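Local coordinates for protein putative methyltransferase from antibiotic biosynthesis pathway (Anabaena variabilis ATCC 29413, PDB 3EGE) that probably transfers methyl groups from S-adenosylmethionine to an as yet unidentified acceptor, as other members of its methyltransferase superfamily do, at residues Ser185-Glu197 with Glu241-Arg253. Numbering follows the deposited sequence.
Sequences SDLFAAAAWRRPE and EIHHLQEIDIGYR
The segment 185-197 passes 241-253 in the opposite chain direction, approaching it most closely where Arg-194 and His-243 lie 5.9 Å apart between CA atoms and turning through two overlapping type I turns, Ala-190 to Trp-193 and Ala-192 to Arg-195. Trp-193 fills the middle. Ile-248 sets CG2 squarely over the five-membered ring of Trp-193, 3.4 Å from the centroid, a CH-pi contact, while Arg-194 CB of the indole's own loop covers the opposite face. CG1 of Ile-242, anti to its backbone N (chi1 -157°), reaches Trp-193 CE3 at 3.7 Å, and the indole NE1 is hydrogen-bonded to Pro-181 O. Ile-250 CD1 packs against Ala-190 CB. Farther along, Phe-188 CE1 lies over one face of the Tyr-252 ring, the two planes inclined at 53°. At the other end the Arg-194 side chain, bent at chi3 (78°), gives NH1 to Leu-245 O in a nearly straight 3.2 Å bond within the guanidinium plane, and weakly to Gln-246 OE1. A water links Arg-194 O to His-243 ND1. The contact thus joins the loop following strand 172-181 to strands 247-248 and 252-258 of this Rossmann-like fold; the arginine's charge probably rests on neutral acceptors.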
ATOM      1  N   SER A 185      -9.521  -3.273  -7.775  1.00 67.56           N
ATOM      2  CA  SER A 185     -10.441  -2.165  -7.471  1.00 67.34           C
ATOM      3  C   SER A 185      -9.691  -0.964  -6.864  1.00 67.13           C
ATOM      4  O   SER A 185     -10.132   0.172  -6.973  1.00 66.24           O
ATOM      5  CB  SER A 185     -11.527  -2.645  -6.496  1.00 65.69           C
ATOM      6  OG  SER A 185     -10.957  -3.039  -5.258  1.00 64.93           O
ATOM      7  N   ASP A 186      -8.563  -1.258  -6.224  1.00 68.60           N
ATOM      8  CA  ASP A 186      -7.733  -0.297  -5.519  1.00 69.96           C
ATOM      9  C   ASP A 186      -6.726   0.270  -6.519  1.00 69.99           C
ATOM     10  O   ASP A 186      -5.705  -0.361  -6.823  1.00 69.77           O
ATOM     11  CB  ASP A 186      -7.057  -1.030  -4.344  1.00 70.93           C
ATOM     12  CG  ASP A 186      -6.417  -0.101  -3.333  1.00 70.52           C
ATOM     13  OD1 ASP A 186      -6.407   1.131  -3.476  1.00 70.29           O
ATOM     14  OD2 ASP A 186      -5.901  -0.651  -2.357  1.00 69.22           O
ATOM     15  N   LEU A 187      -7.008   1.482  -7.006  1.00 69.37           N
ATOM     16  CA  LEU A 187      -6.218   2.106  -8.057  1.00 67.98           C
ATOM     17  C   LEU A 187      -5.051   2.907  -7.523  1.00 68.53           C
ATOM     18  O   LEU A 187      -4.983   4.125  -7.675  1.00 68.28           O
ATOM     19  CB  LEU A 187      -7.105   2.933  -9.014  1.00 68.26           C
ATOM     20  CG  LEU A 187      -8.267   2.181  -9.715  1.00 68.30           C
ATOM     21  CD1 LEU A 187      -9.027   3.123 -10.711  1.00 65.00           C
ATOM     22  CD2 LEU A 187      -7.782   0.904 -10.418  1.00 65.14           C
ATOM     23  N   PHE A 188      -4.128   2.179  -6.892  1.00 68.92           N
ATOM     24  CA  PHE A 188      -2.837   2.721  -6.507  1.00 69.49           C
ATOM     25  C   PHE A 188      -1.951   2.786  -7.786  1.00 69.97           C
ATOM     26  O   PHE A 188      -2.328   2.280  -8.853  1.00 69.71           O
ATOM     27  CB  PHE A 188      -2.181   1.995  -5.325  1.00 70.16           C
ATOM     28  CG  PHE A 188      -2.106   0.513  -5.446  1.00 70.40           C
ATOM     29  CD1 PHE A 188      -1.076  -0.092  -6.155  1.00 71.09           C
ATOM     30  CD2 PHE A 188      -3.044  -0.297  -4.786  1.00 72.22           C
ATOM     31  CE1 PHE A 188      -0.987  -1.516  -6.241  1.00 70.50           C
ATOM     32  CE2 PHE A 188      -2.968  -1.708  -4.857  1.00 72.43           C
ATOM     33  CZ  PHE A 188      -1.936  -2.313  -5.586  1.00 70.92           C
ATOM     34  N   ALA A 189      -0.803   3.440  -7.653  1.00 70.04           N
ATOM     35  CA  ALA A 189       0.092   3.807  -8.768  1.00 69.27           C
ATOM     36  C   ALA A 189       0.161   2.848  -9.989  1.00 68.92           C
ATOM     37  O   ALA A 189      -0.252   3.249 -11.093  1.00 68.41           O
ATOM     38  CB  ALA A 189       1.488   4.149  -8.216  1.00 67.56           C
ATOM     39  N   ALA A 190       0.626   1.609  -9.786  1.00 67.82           N
ATOM     40  CA  ALA A 190       0.763   0.624 -10.885  1.00 68.17           C
ATOM     41  C   ALA A 190      -0.432  -0.345 -11.068  1.00 68.64           C
ATOM     42  O   ALA A 190      -0.338  -1.279 -11.867  1.00 69.26           O
ATOM     43  CB  ALA A 190       2.058  -0.175 -10.718  1.00 68.24           C
ATOM     44  N   ALA A 191      -1.545  -0.104 -10.380  1.00 67.19           N
ATOM     45  CA  ALA A 191      -2.694  -0.999 -10.419  1.00 66.13           C
ATOM     46  C   ALA A 191      -3.398  -1.041 -11.789  1.00 66.08           C
ATOM     47  O   ALA A 191      -3.903  -2.108 -12.164  1.00 67.00           O
ATOM     48  CB  ALA A 191      -3.677  -0.679  -9.277  1.00 64.86           C
ATOM     49  N   ALA A 192      -3.391   0.066 -12.551  1.00 64.84           N
ATOM     50  CA  ALA A 192      -3.991   0.086 -13.900  1.00 64.26           C
ATOM     51  C   ALA A 192      -2.956  -0.319 -15.010  1.00 64.26           C
ATOM     52  O   ALA A 192      -3.053   0.118 -16.179  1.00 61.66           O
ATOM     53  CB  ALA A 192      -4.625   1.431 -14.188  1.00 64.37           C
ATOM     54  N   TRP A 193      -2.007  -1.200 -14.649  1.00 64.09           N
ATOM     55  CA  TRP A 193      -0.987  -1.723 -15.582  1.00 64.59           C
ATOM     56  C   TRP A 193      -1.514  -2.395 -16.860  1.00 63.87           C
ATOM     57  O   TRP A 193      -0.785  -2.492 -17.816  1.00 62.07           O
ATOM     58  CB  TRP A 193      -0.048  -2.723 -14.886  1.00 63.38           C
ATOM     59  CG  TRP A 193      -0.686  -3.970 -14.376  1.00 59.73           C
ATOM     60  CD1 TRP A 193      -1.197  -4.173 -13.132  1.00 60.70           C
ATOM     61  CD2 TRP A 193      -0.849  -5.204 -15.080  1.00 62.04           C
ATOM     62  NE1 TRP A 193      -1.649  -5.455 -13.001  1.00 61.28           N
ATOM     63  CE2 TRP A 193      -1.445  -6.122 -14.176  1.00 62.34           C
ATOM     64  CE3 TRP A 193      -0.520  -5.643 -16.370  1.00 59.23           C
ATOM     65  CZ2 TRP A 193      -1.771  -7.434 -14.542  1.00 61.42           C
ATOM     66  CZ3 TRP A 193      -0.827  -6.971 -16.727  1.00 61.33           C
ATOM     67  CH2 TRP A 193      -1.452  -7.837 -15.822  1.00 59.71           C
ATOM     68  N   ARG A 194      -2.735  -2.917 -16.846  1.00 64.73           N
ATOM     69  CA  ARG A 194      -3.315  -3.527 -18.046  1.00 65.73           C
ATOM     70  C   ARG A 194      -4.472  -2.686 -18.591  1.00 66.18           C
ATOM     71  O   ARG A 194      -5.116  -3.104 -19.549  1.00 67.00           O
ATOM     72  CB  ARG A 194      -3.760  -4.967 -17.748  1.00 65.59           C
ATOM     73  CG  ARG A 194      -3.400  -5.948 -18.879  1.00 63.60           C
ATOM     74  CD  ARG A 194      -3.974  -7.329 -18.589  1.00 66.22           C
ATOM     75  NE  ARG A 194      -5.401  -7.353 -18.906  1.00 67.99           N
ATOM     76  CZ  ARG A 194      -6.184  -8.427 -18.905  1.00 66.18           C
ATOM     77  NH1 ARG A 194      -5.724  -9.624 -18.556  1.00 70.16           N
ATOM     78  NH2 ARG A 194      -7.470  -8.292 -19.246  1.00 70.34           N
ATOM     79  N   ARG A 195      -4.677  -1.495 -18.021  1.00 66.24           N
ATOM     80  CA  ARG A 195      -5.769  -0.584 -18.371  1.00 67.55           C
ATOM     81  C   ARG A 195      -5.194   0.834 -18.542  1.00 67.96           C
ATOM     82  O   ARG A 195      -5.551   1.746 -17.785  1.00 67.79           O
ATOM     83  CB  ARG A 195      -6.814  -0.622 -17.255  1.00 67.02           C
ATOM     84  CG  ARG A 195      -7.532  -1.964 -17.114  1.00 68.92           C
ATOM     85  CD  ARG A 195      -8.375  -2.037 -15.845  1.00 68.40           C
ATOM     86  NE  ARG A 195      -7.553  -2.191 -14.639  1.00 72.23           N
ATOM     87  CZ  ARG A 195      -8.002  -2.166 -13.380  1.00 73.09           C
ATOM     88  NH1 ARG A 195      -9.276  -1.947 -13.090  1.00 74.99           N
ATOM     89  NH2 ARG A 195      -7.140  -2.343 -12.384  1.00 75.06           N
ATOM     90  N   PRO A 196      -4.322   1.032 -19.556  1.00 67.86           N
ATOM     91  CA  PRO A 196      -3.596   2.300 -19.715  1.00 67.89           C
ATOM     92  C   PRO A 196      -4.443   3.570 -19.769  1.00 69.41           C
ATOM     93  O   PRO A 196      -3.997   4.638 -19.292  1.00 69.79           O
ATOM     94  CB  PRO A 196      -2.829   2.106 -21.031  1.00 67.03           C
ATOM     95  CG  PRO A 196      -3.561   1.053 -21.741  1.00 67.91           C
ATOM     96  CD  PRO A 196      -4.001   0.113 -20.661  1.00 68.01           C
ATOM     97  N   GLU A 197      -5.632   3.435 -20.357  1.00 69.64           N
ATOM     98  CA  GLU A 197      -6.601   4.511 -20.484  1.00 70.78           C
ATOM     99  C   GLU A 197      -7.075   5.083 -19.146  1.00 70.58           C
ATOM    100  O   GLU A 197      -7.426   6.269 -19.077  1.00 71.29           O
ATOM    101  CB  GLU A 197      -7.782   4.096 -21.397  1.00 72.34           C
ATOM    102  CG  GLU A 197      -8.801   3.052 -20.850  1.00 77.74           C
ATOM    103  CD  GLU A 197      -8.265   1.635 -20.623  1.00 82.37           C
ATOM    104  OE1 GLU A 197      -7.250   1.249 -21.260  1.00 81.89           O
ATOM    105  OE2 GLU A 197      -8.890   0.910 -19.806  1.00 85.15           O
ATOM    106  N   GLU A 241       1.593  -6.821 -25.745  1.00 71.35           N
ATOM    107  CA  GLU A 241       1.714  -8.193 -25.191  1.00 71.36           C
ATOM    108  C   GLU A 241       1.348  -8.307 -23.720  1.00 71.58           C
ATOM    109  O   GLU A 241       0.984  -9.389 -23.257  1.00 72.63           O
ATOM    110  CB  GLU A 241       3.140  -8.746 -25.402  1.00 72.41           C
ATOM    111  CG  GLU A 241       3.493  -9.044 -26.874  1.00 74.86           C
ATOM    112  CD  GLU A 241       2.620 -10.153 -27.484  1.00 82.82           C
ATOM    113  OE1 GLU A 241       2.458 -11.241 -26.846  1.00 79.97           O
ATOM    114  OE2 GLU A 241       2.101  -9.925 -28.604  1.00 83.80           O
ATOM    115  N   ILE A 242       1.453  -7.198 -22.989  1.00 71.98           N
ATOM    116  CA  ILE A 242       1.084  -7.135 -21.568  1.00 72.03           C
ATOM    117  C   ILE A 242      -0.405  -7.492 -21.333  1.00 71.20           C
ATOM    118  O   ILE A 242      -0.761  -7.974 -20.261  1.00 68.45           O
ATOM    119  CB  ILE A 242       1.447  -5.727 -20.965  1.00 71.70           C
ATOM    120  CG1 ILE A 242       1.612  -5.802 -19.440  1.00 75.01           C
ATOM    121  CG2 ILE A 242       0.436  -4.662 -21.397  1.00 70.74           C
ATOM    122  CD1 ILE A 242       2.108  -4.500 -18.802  1.00 71.95           C
ATOM    123  N   HIS A 243      -1.257  -7.259 -22.346  1.00 72.70           N
ATOM    124  CA  HIS A 243      -2.694  -7.593 -22.265  1.00 73.73           C
ATOM    125  C   HIS A 243      -2.990  -9.091 -22.043  1.00 73.34           C
ATOM    126  O   HIS A 243      -4.036  -9.430 -21.489  1.00 73.77           O
ATOM    127  CB  HIS A 243      -3.469  -7.085 -23.503  1.00 74.42           C
ATOM    128  CG  HIS A 243      -4.957  -7.215 -23.361  1.00 78.88           C
ATOM    129  ND1 HIS A 243      -5.712  -6.338 -22.606  1.00 80.70           N
ATOM    130  CD2 HIS A 243      -5.817  -8.157 -23.815  1.00 78.45           C
ATOM    131  CE1 HIS A 243      -6.977  -6.725 -22.625  1.00 80.26           C
ATOM    132  NE2 HIS A 243      -7.067  -7.824 -23.353  1.00 78.78           N
ATOM    133  N   HIS A 244      -2.070  -9.966 -22.452  1.00 73.20           N
ATOM    134  CA  HIS A 244      -2.248 -11.410 -22.292  1.00 73.83           C
ATOM    135  C   HIS A 244      -1.934 -11.912 -20.888  1.00 72.94           C
ATOM    136  O   HIS A 244      -2.290 -13.042 -20.574  1.00 73.75           O
ATOM    137  CB  HIS A 244      -1.418 -12.200 -23.317  1.00 76.02           C
ATOM    138  CG  HIS A 244      -1.542 -11.686 -24.719  1.00 81.90           C
ATOM    139  ND1 HIS A 244      -2.754 -11.553 -25.365  1.00 88.44           N
ATOM    140  CD2 HIS A 244      -0.601 -11.265 -25.595  1.00 86.29           C
ATOM    141  CE1 HIS A 244      -2.554 -11.069 -26.577  1.00 89.62           C
ATOM    142  NE2 HIS A 244      -1.255 -10.889 -26.743  1.00 91.64           N
ATOM    143  N   LEU A 245      -1.274 -11.104 -20.057  1.00 72.44           N
ATOM    144  CA  LEU A 245      -0.935 -11.492 -18.676  1.00 71.94           C
ATOM    145  C   LEU A 245      -2.106 -11.307 -17.732  1.00 72.23           C
ATOM    146  O   LEU A 245      -2.734 -10.264 -17.752  1.00 73.28           O
ATOM    147  CB  LEU A 245       0.213 -10.636 -18.147  1.00 70.40           C
ATOM    148  CG  LEU A 245       1.560 -10.696 -18.848  1.00 68.38           C
ATOM    149  CD1 LEU A 245       2.516  -9.732 -18.141  1.00 63.28           C
ATOM    150  CD2 LEU A 245       2.118 -12.120 -18.871  1.00 60.65           C
ATOM    151  N   GLN A 246      -2.395 -12.303 -16.900  1.00 73.55           N
ATOM    152  CA  GLN A 246      -3.456 -12.165 -15.874  1.00 74.39           C
ATOM    153  C   GLN A 246      -2.938 -11.457 -14.617  1.00 73.72           C
ATOM    154  O   GLN A 246      -3.738 -10.871 -13.878  1.00 71.75           O
ATOM    155  CB  GLN A 246      -4.141 -13.510 -15.558  1.00 74.10           C
ATOM    156  CG  GLN A 246      -4.736 -14.224 -16.801  1.00 76.60           C
ATOM    157  CD  GLN A 246      -5.534 -13.303 -17.776  1.00 80.35           C
ATOM    158  OE1 GLN A 246      -6.379 -12.497 -17.362  1.00 79.53           O
ATOM    159  NE2 GLN A 246      -5.266 -13.450 -19.077  1.00 80.32           N
ATOM    160  N   GLU A 247      -1.621 -11.535 -14.381  1.00 74.29           N
ATOM    161  CA  GLU A 247      -0.957 -10.824 -13.287  1.00 75.56           C
ATOM    162  C   GLU A 247       0.501 -10.498 -13.588  1.00 75.08           C
ATOM    163  O   GLU A 247       1.132 -11.144 -14.424  1.00 75.97           O
ATOM    164  CB  GLU A 247      -1.069 -11.589 -11.971  1.00 75.32           C
ATOM    165  CG  GLU A 247      -0.396 -12.946 -11.950  1.00 77.03           C
ATOM    166  CD  GLU A 247      -0.742 -13.772 -10.713  1.00 78.56           C
ATOM    167  OE1 GLU A 247      -1.421 -13.263  -9.766  1.00 83.11           O
ATOM    168  OE2 GLU A 247      -0.325 -14.953 -10.710  1.00 85.48           O
ATOM    169  N   ILE A 248       1.024  -9.512 -12.867  1.00 74.94           N
ATOM    170  CA  ILE A 248       2.386  -9.004 -13.063  1.00 75.22           C
ATOM    171  C   ILE A 248       3.060  -8.627 -11.733  1.00 73.79           C
ATOM    172  O   ILE A 248       2.382  -8.237 -10.784  1.00 73.45           O
ATOM    173  CB  ILE A 248       2.361  -7.758 -14.014  1.00 74.98           C
ATOM    174  CG1 ILE A 248       3.730  -7.529 -14.656  1.00 77.35           C
ATOM    175  CG2 ILE A 248       1.849  -6.504 -13.295  1.00 71.72           C
ATOM    176  CD1 ILE A 248       3.736  -6.446 -15.738  1.00 76.25           C
ATOM    177  N   ASP A 249       4.388  -8.745 -11.688  1.00 72.54           N
ATOM    178  CA  ASP A 249       5.158  -8.375 -10.518  1.00 72.10           C
ATOM    179  C   ASP A 249       5.715  -6.974 -10.695  1.00 71.40           C
ATOM    180  O   ASP A 249       6.616  -6.771 -11.487  1.00 70.94           O
ATOM    181  CB  ASP A 249       6.315  -9.352 -10.235  1.00 71.50           C
ATOM    182  CG  ASP A 249       7.001  -9.078  -8.877  1.00 71.48           C
ATOM    183  OD1 ASP A 249       6.598  -8.171  -8.122  1.00 70.74           O
ATOM    184  OD2 ASP A 249       7.948  -9.777  -8.549  1.00 72.34           O
ATOM    185  N   ILE A 250       5.205  -6.035  -9.904  1.00 72.13           N
ATOM    186  CA  ILE A 250       5.673  -4.643  -9.907  1.00 72.47           C
ATOM    187  C   ILE A 250       6.381  -4.324  -8.572  1.00 69.72           C
ATOM    188  O   ILE A 250       6.464  -3.165  -8.156  1.00 68.80           O
ATOM    189  CB  ILE A 250       4.527  -3.665 -10.258  1.00 73.09           C
ATOM    190  CG1 ILE A 250       3.727  -4.200 -11.470  1.00 76.52           C
ATOM    191  CG2 ILE A 250       5.077  -2.250 -10.627  1.00 73.15           C
ATOM    192  CD1 ILE A 250       2.515  -3.351 -11.829  1.00 77.44           C
ATOM    193  N   GLY A 251       6.963  -5.361  -7.958  1.00 68.29           N
ATOM    194  CA  GLY A 251       7.722  -5.230  -6.734  1.00 69.03           C
ATOM    195  C   GLY A 251       6.944  -5.099  -5.434  1.00 69.11           C
ATOM    196  O   GLY A 251       7.550  -4.774  -4.423  1.00 67.84           O
ATOM    197  N   TYR A 252       5.631  -5.359  -5.446  1.00 69.47           N
ATOM    198  CA  TYR A 252       4.840  -5.320  -4.210  1.00 70.58           C
ATOM    199  C   TYR A 252       5.110  -6.601  -3.431  1.00 70.11           C
ATOM    200  O   TYR A 252       5.119  -7.713  -4.004  1.00 66.67           O
ATOM    201  CB  TYR A 252       3.353  -5.120  -4.470  1.00 72.51           C
ATOM    202  CG  TYR A 252       3.039  -3.761  -5.045  1.00 71.17           C
ATOM    203  CD1 TYR A 252       3.090  -3.543  -6.447  1.00 73.73           C
ATOM    204  CD2 TYR A 252       2.723  -2.692  -4.213  1.00 68.18           C
ATOM    205  CE1 TYR A 252       2.801  -2.277  -7.017  1.00 77.63           C
ATOM    206  CE2 TYR A 252       2.415  -1.397  -4.751  1.00 74.34           C
ATOM    207  CZ  TYR A 252       2.460  -1.195  -6.169  1.00 80.00           C
ATOM    208  OH  TYR A 252       2.191   0.041  -6.754  1.00 78.68           O
ATOM    209  N   ARG A 253       5.331  -6.418  -2.124  1.00 70.40           N
ATOM    210  CA  ARG A 253       5.734  -7.488  -1.220  1.00 70.11           C
ATOM    211  C   ARG A 253       5.078  -7.384   0.162  1.00 70.29           C
ATOM    212  O   ARG A 253       4.976  -6.291   0.733  1.00 68.53           O
ATOM    213  CB  ARG A 253       7.249  -7.381  -0.976  1.00 69.52           C
ATOM    214  CG  ARG A 253       8.156  -7.588  -2.170  1.00 70.94           C
ATOM    215  CD  ARG A 253       8.258  -9.077  -2.535  1.00 67.87           C
ATOM    216  NE  ARG A 253       9.104  -9.287  -3.695  1.00 65.75           N
ATOM    217  CZ  ARG A 253       8.778  -9.048  -4.971  1.00 67.01           C
ATOM    218  NH1 ARG A 253       7.603  -8.578  -5.309  1.00 71.53           N
ATOM    219  NH2 ARG A 253       9.656  -9.277  -5.930  1.00 66.31           N
TER
HETATM  220  O   HOH W   1      -4.161  -4.111 -22.214  1.00 71.69           O
HETATM  221  O   HOH W   2      -8.753 -11.343 -18.569  1.00 82.91           O